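Side-chain contacts in putative cobalamin synthesis related protein (Corynebacterium diphtheriae, PDB 2NPN), which probably acts as an S-adenosylmethionine-dependent methyltransferase of cobalamin biosynthesis, possibly a deacetylating precorrin-6A synthase: residues G13-L18 and R48-D53; P113-S118 and G141-Q146. All coordinates share one frame; numbering follows the deposited sequence.

Interaction 1: residues G13-L18 and R48-D53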
ATOM      1  N   GLY A  13       2.761  -0.603   8.379  1.00 20.04           N
ATOM      2  CA  GLY A  13       2.949  -0.053   9.725  1.00 19.89           C
ATOM      3  C   GLY A  13       3.906  -0.730  10.720  1.00 19.80           C
ATOM      4  O   GLY A  13       4.470  -0.000  11.567  1.00 19.78           O
ATOM      5  N   SER A  14       4.079  -2.069  10.657  1.00 19.53           N
ATOM      6  CA  SER A  14       4.863  -2.854  11.638  1.00 19.54           C
ATOM      7  C   SER A  14       5.684  -4.014  11.062  1.00 19.22           C
ATOM      8  O   SER A  14       5.146  -4.766  10.247  1.00 19.05           O
ATOM      9  CB  SER A  14       3.914  -3.488  12.655  1.00 20.04           C
ATOM     10  OG  SER A  14       4.597  -4.504  13.393  1.00 21.87           O
ATOM     11  N   PRO A  15       6.938  -4.221  11.533  1.00 18.79           N
ATOM     12  CA  PRO A  15       7.728  -5.397  11.091  1.00 19.18           C
ATOM     13  C   PRO A  15       7.091  -6.768  11.396  1.00 19.13           C
ATOM     14  O   PRO A  15       7.453  -7.746  10.724  1.00 19.16           O
ATOM     15  CB  PRO A  15       9.055  -5.269  11.848  1.00 20.72           C
ATOM     16  CG  PRO A  15       9.103  -3.899  12.341  1.00 19.69           C
ATOM     17  CD  PRO A  15       7.708  -3.396  12.489  1.00 19.22           C
ATOM     18  N   GLU A  16       6.163  -6.812  12.359  1.00 18.08           N
ATOM     19  CA  GLU A  16       5.514  -8.073  12.805  1.00 18.50           C
ATOM     20  C   GLU A  16       4.617  -8.655  11.708  1.00 16.55           C
ATOM     21  O   GLU A  16       4.299  -9.829  11.729  1.00 16.58           O
ATOM     22  CB  GLU A  16       4.690  -7.879  14.099  1.00 18.63           C
ATOM     23  CG  GLU A  16       3.336  -7.105  13.929  1.00 21.23           C
ATOM     24  CD  GLU A  16       2.584  -6.835  15.239  1.00 23.73           C
ATOM     25  OE1 GLU A  16       2.923  -7.440  16.309  1.00 27.12           O
ATOM     26  OE2 GLU A  16       1.632  -6.002  15.172  1.00 31.20           O
ATOM     27  N   PHE A  17       4.208  -7.833  10.744  1.00 14.88           N
ATOM     28  CA  PHE A  17       3.325  -8.331   9.672  1.00 14.69           C
ATOM     29  C   PHE A  17       4.068  -9.042   8.530  1.00 14.47           C
ATOM     30  O   PHE A  17       3.418  -9.574   7.625  1.00 13.79           O
ATOM     31  CB  PHE A  17       2.495  -7.178   9.061  1.00 15.68           C
ATOM     32  CG  PHE A  17       1.512  -6.537  10.029  1.00 15.41           C
ATOM     33  CD1 PHE A  17       0.559  -7.283  10.710  1.00 17.81           C
ATOM     34  CD2 PHE A  17       1.505  -5.151  10.204  1.00 19.48           C
ATOM     35  CE1 PHE A  17      -0.341  -6.679  11.593  1.00 16.04           C
ATOM     36  CE2 PHE A  17       0.627  -4.552  11.070  1.00 16.78           C
ATOM     37  CZ  PHE A  17      -0.286  -5.278  11.783  1.00 16.04           C
ATOM     38  N   LEU A  18       5.394  -9.033   8.516  1.00 13.84           N
ATOM     39  CA  LEU A  18       6.171  -9.707   7.467  1.00 13.62           C
ATOM     40  C   LEU A  18       5.917 -11.198   7.471  1.00 12.79           C
ATOM     41  O   LEU A  18       5.864 -11.816   8.550  1.00 12.87           O
ATOM     42  CB  LEU A  18       7.682  -9.502   7.648  1.00 15.79           C
ATOM     43  CG  LEU A  18       8.213  -8.147   7.236  1.00 18.15           C
ATOM     44  CD1 LEU A  18       9.730  -8.132   7.551  1.00 22.39           C
ATOM     45  CD2 LEU A  18       7.958  -7.853   5.775  1.00 19.27           C
ATOM     46  N   ARG A  48      10.655   1.400   6.705  1.00 16.96           N
ATOM     47  CA  ARG A  48      11.103   0.494   5.679  1.00 16.92           C
ATOM     48  C   ARG A  48      12.562   0.097   5.905  1.00 17.40           C
ATOM     49  O   ARG A  48      12.939  -1.062   5.757  1.00 17.71           O
ATOM     50  CB  ARG A  48      10.925   1.132   4.308  1.00 17.49           C
ATOM     51  CG  ARG A  48      11.241   0.162   3.214  1.00 19.08           C
ATOM     52  CD  ARG A  48      10.774   0.681   1.905  1.00 19.16           C
ATOM     53  NE  ARG A  48      11.528   1.836   1.501  1.00 20.84           N
ATOM     54  CZ  ARG A  48      11.108   2.716   0.620  1.00 20.71           C
ATOM     55  NH1 ARG A  48       9.906   2.575   0.027  1.00 20.25           N
ATOM     56  NH2 ARG A  48      11.901   3.724   0.323  1.00 21.17           N
ATOM     57  N   GLN A  49      13.388   1.090   6.262  1.00 16.87           N
ATOM     58  CA  GLN A  49      14.799   0.817   6.558  1.00 17.68           C
ATOM     59  C   GLN A  49      14.936  -0.113   7.763  1.00 17.66           C
ATOM     60  O   GLN A  49      15.819  -0.977   7.781  1.00 18.74           O
ATOM     61  CB  GLN A  49      15.538   2.138   6.780  1.00 18.94           C
ATOM     62  CG  GLN A  49      17.052   1.999   6.962  1.00 20.47           C
ATOM     63  CD  GLN A  49      17.731   1.415   5.722  1.00 27.39           C
ATOM     64  OE1 GLN A  49      18.121   0.236   5.692  1.00 29.14           O
ATOM     65  NE2 GLN A  49      17.850   2.244   4.675  1.00 30.13           N
ATOM     66  N   LYS A  50      14.054   0.050   8.752  1.00 17.89           N
ATOM     67  CA  LYS A  50      14.038  -0.800   9.953  1.00 18.44           C
ATOM     68  C   LYS A  50      13.728  -2.256   9.590  1.00 18.13           C
ATOM     69  O   LYS A  50      14.322  -3.174  10.133  1.00 18.05           O
ATOM     70  CB  LYS A  50      13.011  -0.281  10.973  1.00 18.11           C
ATOM     71  CG  LYS A  50      12.991  -0.976  12.332  1.00 20.70           C
ATOM     72  CD  LYS A  50      11.926  -0.343  13.291  1.00 22.56           C
ATOM     73  CE  LYS A  50      10.527  -0.966  13.066  1.00 25.38           C
ATOM     74  NZ  LYS A  50       9.315  -0.052  13.162  1.00 27.13           N
ATOM     75  N   ILE A  51      12.821  -2.457   8.649  1.00 19.32           N
ATOM     76  CA  ILE A  51      12.513  -3.823   8.175  1.00 19.68           C
ATOM     77  C   ILE A  51      13.712  -4.497   7.512  1.00 20.84           C
ATOM     78  O   ILE A  51      14.089  -5.643   7.852  1.00 20.68           O
ATOM     79  CB  ILE A  51      11.349  -3.776   7.190  1.00 19.87           C
ATOM     80  CG1 ILE A  51      10.067  -3.484   7.949  1.00 18.83           C
ATOM     81  CG2 ILE A  51      11.244  -5.091   6.386  1.00 20.21           C
ATOM     82  CD1 ILE A  51       8.881  -3.233   7.045  1.00 20.11           C
ATOM     83  N   VAL A  52      14.348  -3.756   6.612  1.00 22.10           N
ATOM     84  CA  VAL A  52      15.546  -4.197   5.900  1.00 22.90           C
ATOM     85  C   VAL A  52      16.758  -4.389   6.845  1.00 22.78           C
ATOM     86  O   VAL A  52      17.496  -5.372   6.699  1.00 23.97           O
ATOM     87  CB  VAL A  52      15.898  -3.213   4.736  1.00 23.72           C
ATOM     88  CG1 VAL A  52      17.310  -3.490   4.165  1.00 25.04           C
ATOM     89  CG2 VAL A  52      14.833  -3.327   3.649  1.00 22.62           C
ATOM     90  N   ASP A  53      16.948  -3.470   7.800  1.00 22.88           N
ATOM     91  CA  ASP A  53      18.016  -3.574   8.814  1.00 22.43           C
ATOM     92  C   ASP A  53      17.879  -4.850   9.629  1.00 22.21           C
ATOM     93  O   ASP A  53      18.891  -5.474  10.027  1.00 20.78           O
ATOM     94  CB  ASP A  53      18.009  -2.364   9.759  1.00 22.26           C
ATOM     95  CG  ASP A  53      18.604  -1.115   9.119  1.00 24.17           C
ATOM     96  OD1 ASP A  53      19.250  -1.266   8.065  1.00 30.05           O
ATOM     97  OD2 ASP A  53      18.455   0.004   9.672  1.00 26.68           O
TER
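Leu18 and Ile51 meet through their methyl groups, CD1 of the leucine lying 3.6 Å from CG2 of the isoleucine, with the two side chains passing at a slant. Ile51 has CG2 anti to its own backbone N and CG1 anti to the carbonyl carbon (chi1 -72°), which gives the loop two branches to meet. CG2 takes Leu18, while CG1 lies more loosely beside Pro15, 4.4 Å from Pro15 CB.

The other contact is van der Waals, between the proline ring and the end of a charged side chain. Lys50 runs extended from the helix, then bends at chi3 (86°) and again at chi4; the two side chains cross at about a right angle, and the bends bring CE and NZ to CG and CD of the ring. Pro15 CG and Lys50 CE come to 3.3 Å, tighter than normal van der Waals spacing and therefore doubtful in detail. Lys50 NZ sits 3.8 Å from Pro15 CD.

No hydrogen bond crosses the contact; on the loop side, Ser14 OG accepts from Glu16 N at 3.0 Å with an N-H...O angle of 156°, an ST turn, and Phe17 N bonds to Ser14 O as the short 3-10 segment begins. This shapes the loop between strand 3-9 and helix 20-28, whose Pro15 and Leu18 lie against helix 42-55.

Loop and helix are thus joined by dispersive, non-directional contacts, with only Ile51 buried and the lysine end at the exposed margin.

Interaction 2: residues P113-S118 and G141-Q146. With SAM (S-adenosylmethionine), chain C.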
ATOM      1  N   PRO A 113       1.521  -6.413  -3.015  1.00 12.01           N
ATOM      2  CA  PRO A 113       1.833  -5.828  -4.310  1.00 12.57           C
ATOM      3  C   PRO A 113       0.660  -5.706  -5.266  1.00 13.09           C
ATOM      4  O   PRO A 113       0.721  -4.928  -6.245  1.00 15.13           O
ATOM      5  CB  PRO A 113       2.919  -6.784  -4.882  1.00 13.76           C
ATOM      6  CG  PRO A 113       3.439  -7.507  -3.699  1.00 15.50           C
ATOM      7  CD  PRO A 113       2.317  -7.627  -2.735  1.00 13.19           C
ATOM      8  N   SER A 114      -0.392  -6.483  -5.022  1.00 12.58           N
ATOM      9  CA  SER A 114      -1.508  -6.525  -5.975  1.00 13.17           C
ATOM     10  C   SER A 114      -2.448  -5.330  -5.891  1.00 13.42           C
ATOM     11  O   SER A 114      -3.238  -5.099  -6.847  1.00 13.53           O
ATOM     12  CB  SER A 114      -2.376  -7.762  -5.711  1.00 14.72           C
ATOM     13  OG  SER A 114      -3.098  -7.633  -4.491  1.00 18.44           O
ATOM     14  N   LEU A 115      -2.404  -4.605  -4.769  1.00 12.59           N
ATOM     15  CA  LEU A 115      -3.517  -3.722  -4.397  1.00 12.15           C
ATOM     16  C   LEU A 115      -3.148  -2.223  -4.523  1.00 12.32           C
ATOM     17  O   LEU A 115      -2.360  -1.693  -3.754  1.00 12.75           O
ATOM     18  CB  LEU A 115      -3.993  -4.058  -2.983  1.00 12.54           C
ATOM     19  CG  LEU A 115      -5.142  -3.204  -2.454  1.00 13.96           C
ATOM     20  CD1 LEU A 115      -6.402  -3.367  -3.291  1.00 13.66           C
ATOM     21  CD2 LEU A 115      -5.382  -3.586  -0.992  1.00 12.67           C
ATOM     22  N   TYR A 116      -3.787  -1.549  -5.465  1.00 12.29           N
ATOM     23  CA  TYR A 116      -3.549  -0.107  -5.694  1.00 12.22           C
ATOM     24  C   TYR A 116      -2.064   0.243  -5.614  1.00 13.18           C
ATOM     25  O   TYR A 116      -1.649   1.181  -4.906  1.00 14.62           O
ATOM     26  CB  TYR A 116      -4.388   0.787  -4.766  1.00 12.10           C
ATOM     27  CG  TYR A 116      -5.878   0.666  -4.994  1.00 11.61           C
ATOM     28  CD1 TYR A 116      -6.438   0.900  -6.252  1.00 11.89           C
ATOM     29  CD2 TYR A 116      -6.727   0.283  -3.987  1.00 12.69           C
ATOM     30  CE1 TYR A 116      -7.806   0.784  -6.505  1.00 12.47           C
ATOM     31  CE2 TYR A 116      -8.091   0.160  -4.220  1.00 12.23           C
ATOM     32  CZ  TYR A 116      -8.638   0.403  -5.484  1.00 10.46           C
ATOM     33  OH  TYR A 116      -9.985   0.223  -5.718  1.00 13.75           O
ATOM     34  N   ASP A 117      -1.279  -0.470  -6.395  1.00 13.58           N
ATOM     35  CA  ASP A 117       0.168  -0.235  -6.476  1.00 14.34           C
ATOM     36  C   ASP A 117       0.642  -0.466  -7.892  1.00 15.36           C
ATOM     37  O   ASP A 117       0.191  -1.420  -8.542  1.00 17.92           O
ATOM     38  CB  ASP A 117       0.916  -1.162  -5.501  1.00 15.76           C
ATOM     39  CG  ASP A 117       2.367  -0.815  -5.398  1.00 17.73           C
ATOM     40  OD1 ASP A 117       2.710   0.050  -4.576  1.00 20.64           O
ATOM     41  OD2 ASP A 117       3.166  -1.364  -6.198  1.00 18.52           O
ATOM     42  N   SER A 118       1.574   0.371  -8.361  1.00 15.37           N
ATOM     43  CA  SER A 118       1.998   0.330  -9.767  1.00 15.96           C
ATOM     44  C   SER A 118       3.293  -0.450 -10.006  1.00 14.75           C
ATOM     45  O   SER A 118       3.728  -0.595 -11.164  1.00 14.90           O
ATOM     46  CB  SER A 118       2.187   1.755 -10.288  1.00 17.19           C
ATOM     47  OG  SER A 118       3.161   2.421  -9.519  1.00 22.05           O
ATOM     48  N   GLY A 141       1.711  -9.692   0.954  1.00 12.33           N
ATOM     49  CA  GLY A 141       1.863  -9.104   2.267  1.00 12.09           C
ATOM     50  C   GLY A 141       0.518  -8.636   2.790  1.00 12.06           C
ATOM     51  O   GLY A 141      -0.461  -8.584   2.072  1.00 12.73           O
ATOM     52  N   ILE A 142       0.541  -8.232   4.049  1.00 11.22           N
ATOM     53  CA  ILE A 142      -0.649  -7.787   4.752  1.00  9.88           C
ATOM     54  C   ILE A 142      -1.061  -6.388   4.301  1.00 10.13           C
ATOM     55  O   ILE A 142      -0.337  -5.412   4.468  1.00 10.68           O
ATOM     56  CB  ILE A 142      -0.421  -7.817   6.276  1.00 10.29           C
ATOM     57  CG1 ILE A 142      -0.104  -9.236   6.736  1.00 10.68           C
ATOM     58  CG2 ILE A 142      -1.623  -7.290   7.008  1.00 10.95           C
ATOM     59  CD1 ILE A 142      -1.112 -10.298   6.400  1.00 13.04           C
ATOM     60  N   THR A 143      -2.286  -6.268   3.826  1.00  7.09           N
ATOM     61  CA  THR A 143      -2.809  -5.013   3.312  1.00  7.19           C
ATOM     62  C   THR A 143      -3.345  -4.092   4.436  1.00  7.05           C
ATOM     63  O   THR A 143      -3.656  -4.537   5.537  1.00  7.32           O
ATOM     64  CB  THR A 143      -3.999  -5.270   2.332  1.00  7.43           C
ATOM     65  OG1 THR A 143      -5.127  -5.768   3.070  1.00  8.92           O
ATOM     66  CG2 THR A 143      -3.644  -6.222   1.161  1.00  8.73           C
ATOM     67  N   ALA A 144      -3.465  -2.802   4.137  1.00  6.86           N
ATOM     68  CA  ALA A 144      -4.041  -1.851   5.081  1.00  7.81           C
ATOM     69  C   ALA A 144      -5.479  -2.263   5.470  1.00  8.60           C
ATOM     70  O   ALA A 144      -5.931  -2.076   6.600  1.00  9.64           O
ATOM     71  CB  ALA A 144      -4.014  -0.438   4.473  1.00  7.61           C
ATOM     72  N   VAL A 145      -6.217  -2.807   4.500  1.00  8.71           N
ATOM     73  CA  VAL A 145      -7.589  -3.302   4.760  1.00  9.06           C
ATOM     74  C   VAL A 145      -7.600  -4.375   5.841  1.00  8.61           C
ATOM     75  O   VAL A 145      -8.454  -4.397   6.742  1.00  8.97           O
ATOM     76  CB  VAL A 145      -8.215  -3.884   3.458  1.00  9.70           C
ATOM     77  CG1 VAL A 145      -9.630  -4.376   3.711  1.00 11.71           C
ATOM     78  CG2 VAL A 145      -8.177  -2.856   2.310  1.00  9.60           C
ATOM     79  N   GLN A 146      -6.674  -5.315   5.734  1.00  7.63           N
ATOM     80  CA  GLN A 146      -6.607  -6.402   6.737  1.00  8.62           C
ATOM     81  C   GLN A 146      -6.208  -5.882   8.101  1.00  7.60           C
ATOM     82  O   GLN A 146      -6.662  -6.398   9.137  1.00  8.58           O
ATOM     83  CB  GLN A 146      -5.615  -7.455   6.253  1.00  8.93           C
ATOM     84  CG  GLN A 146      -6.143  -8.293   5.150  1.00 10.40           C
ATOM     85  CD  GLN A 146      -5.022  -9.130   4.544  1.00 12.83           C
ATOM     86  OE1 GLN A 146      -4.902 -10.323   4.831  1.00 16.69           O
ATOM     87  NE2 GLN A 146      -4.203  -8.519   3.719  1.00 14.06           N
TER
HETATM   88  N   SAM C4633      -0.622  -1.950  -1.566  1.00 17.52           N
HETATM   89  CA  SAM C4633      -1.181  -1.233  -0.380  1.00 18.83           C
HETATM   90  C   SAM C4633      -1.921  -2.181   0.545  1.00 19.86           C
HETATM   91  O   SAM C4633      -2.438  -1.726   1.601  1.00 19.69           O
HETATM   92  OXT SAM C4633      -1.965  -3.396   0.266  1.00 17.81           O
HETATM   93  CB  SAM C4633      -2.091  -0.075  -0.830  1.00 19.48           C
HETATM   94  CG  SAM C4633      -1.350   1.061  -1.536  1.00 21.23           C
HETATM   95  SD  SAM C4633      -2.359   2.518  -1.977  1.00 21.18           S
HETATM   96  CE  SAM C4633      -1.052   3.414  -2.864  1.00 26.19           C
HETATM   97  C5' SAM C4633      -2.371   3.647  -0.541  1.00 19.82           C
HETATM   98  C4' SAM C4633      -3.672   3.612   0.280  1.00 20.23           C
HETATM   99  O4' SAM C4633      -3.645   2.509   1.124  1.00 17.17           O
HETATM  100  C3' SAM C4633      -3.883   4.799   1.220  1.00 18.57           C
HETATM  101  O3' SAM C4633      -4.433   5.914   0.565  1.00 19.10           O
HETATM  102  C2' SAM C4633      -4.790   4.244   2.285  1.00 17.92           C
HETATM  103  O2' SAM C4633      -6.104   4.116   1.771  1.00 18.25           O
HETATM  104  C1' SAM C4633      -4.166   2.870   2.406  1.00 17.26           C
HETATM  105  N9  SAM C4633      -3.109   2.801   3.439  1.00 15.64           N
HETATM  106  C8  SAM C4633      -1.810   2.367   3.227  1.00 17.47           C
HETATM  107  N7  SAM C4633      -1.137   2.346   4.380  1.00 17.97           N
HETATM  108  C5  SAM C4633      -2.011   2.720   5.361  1.00 15.25           C
HETATM  109  C6  SAM C4633      -1.894   2.817   6.740  1.00 16.12           C
HETATM  110  N6  SAM C4633      -0.732   2.539   7.387  1.00 18.57           N
HETATM  111  N1  SAM C4633      -2.998   3.222   7.482  1.00 16.12           N
HETATM  112  C2  SAM C4633      -4.207   3.446   6.852  1.00 15.70           C
HETATM  113  N3  SAM C4633      -4.331   3.346   5.493  1.00 16.18           N
HETATM  114  C4  SAM C4633      -3.263   2.965   4.749  1.00 13.74           C
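Leu115 and Thr143 make the central apolar contact: Leu115 CD2 lies 3.8 Å from Thr143 CG2, the side chains crossing at about a right angle. Leu115 carries CG anti to its backbone N, which sends the isobutyl group across to the other segment, where the same CD2 also lies loosely beside Val145 CG2. Met185 of strand 181-185 packs on both Leu115 and Val145.

Hydrogen bonds bring in the S-adenosylmethionine. Its amino N donates to Leu115 O at 2.8 Å, and Ala144 N donates to its carboxylate O at 2.9 Å in a nearly straight bond (175°). The methionine part is thus held by the backbones of both segments, its amino group at residues 113-118 and its carboxylate at the start of helix 144-152. Thr143 is the N-cap of that helix: its OG1 accepts from Gln146 N at 3.1 Å and 159°. The helix N terminus may therefore favour the negative carboxylate electrostatically. Asp112 accepts hydrogen bonds from Gly141 N at OD1 and from Ser114 OG at OD2, tying the two loops together. Loops following parallel strands, here after 104-109 and 134-139, build the cofactor site in the tetrapyrrole methylase family, in the cleft between the parallel-sheet part and the mixed-sheet part, which also provides Leu186, Leu208 and Asp243.

Van der Waals contacts with the ligand come largely from the same residues. With chi1 at 69°, Thr143 turns OG1 to the helix cap and CG2 to the carboxylate, 3.4 Å from OXT, on which Leu115 CD2 also abuts. Farther along the ligand, Ala144 CB rests 3.5 Å from adenine C4. Tyr116 O approaches CE, the methyl on the sulfonium, at 3.1 Å, consistent with a C-H...O contact.

Overall arrangement
From the N terminus, strand 3-9 of the parallel sheet runs into the loop 13-18, and the chain then passes through helix 20-28 and strand 31-35 before helix 42-55 returns to that loop: interaction 1 closes there. Only after it is closed does interaction 2 open, following strand 104-109; helix 119-130 and strand 134-139 lie within its loop. The two are therefore in series, neither nested nor crossed, with centres about 15 Å apart. They still touch, Phe17 O lying 3.6 Å from Ile142 CG1. Interaction 1 joins a loop to a helix flanking the parallel sheet, while interaction 2 joins two loops at the cofactor cleft facing the mixed sheet.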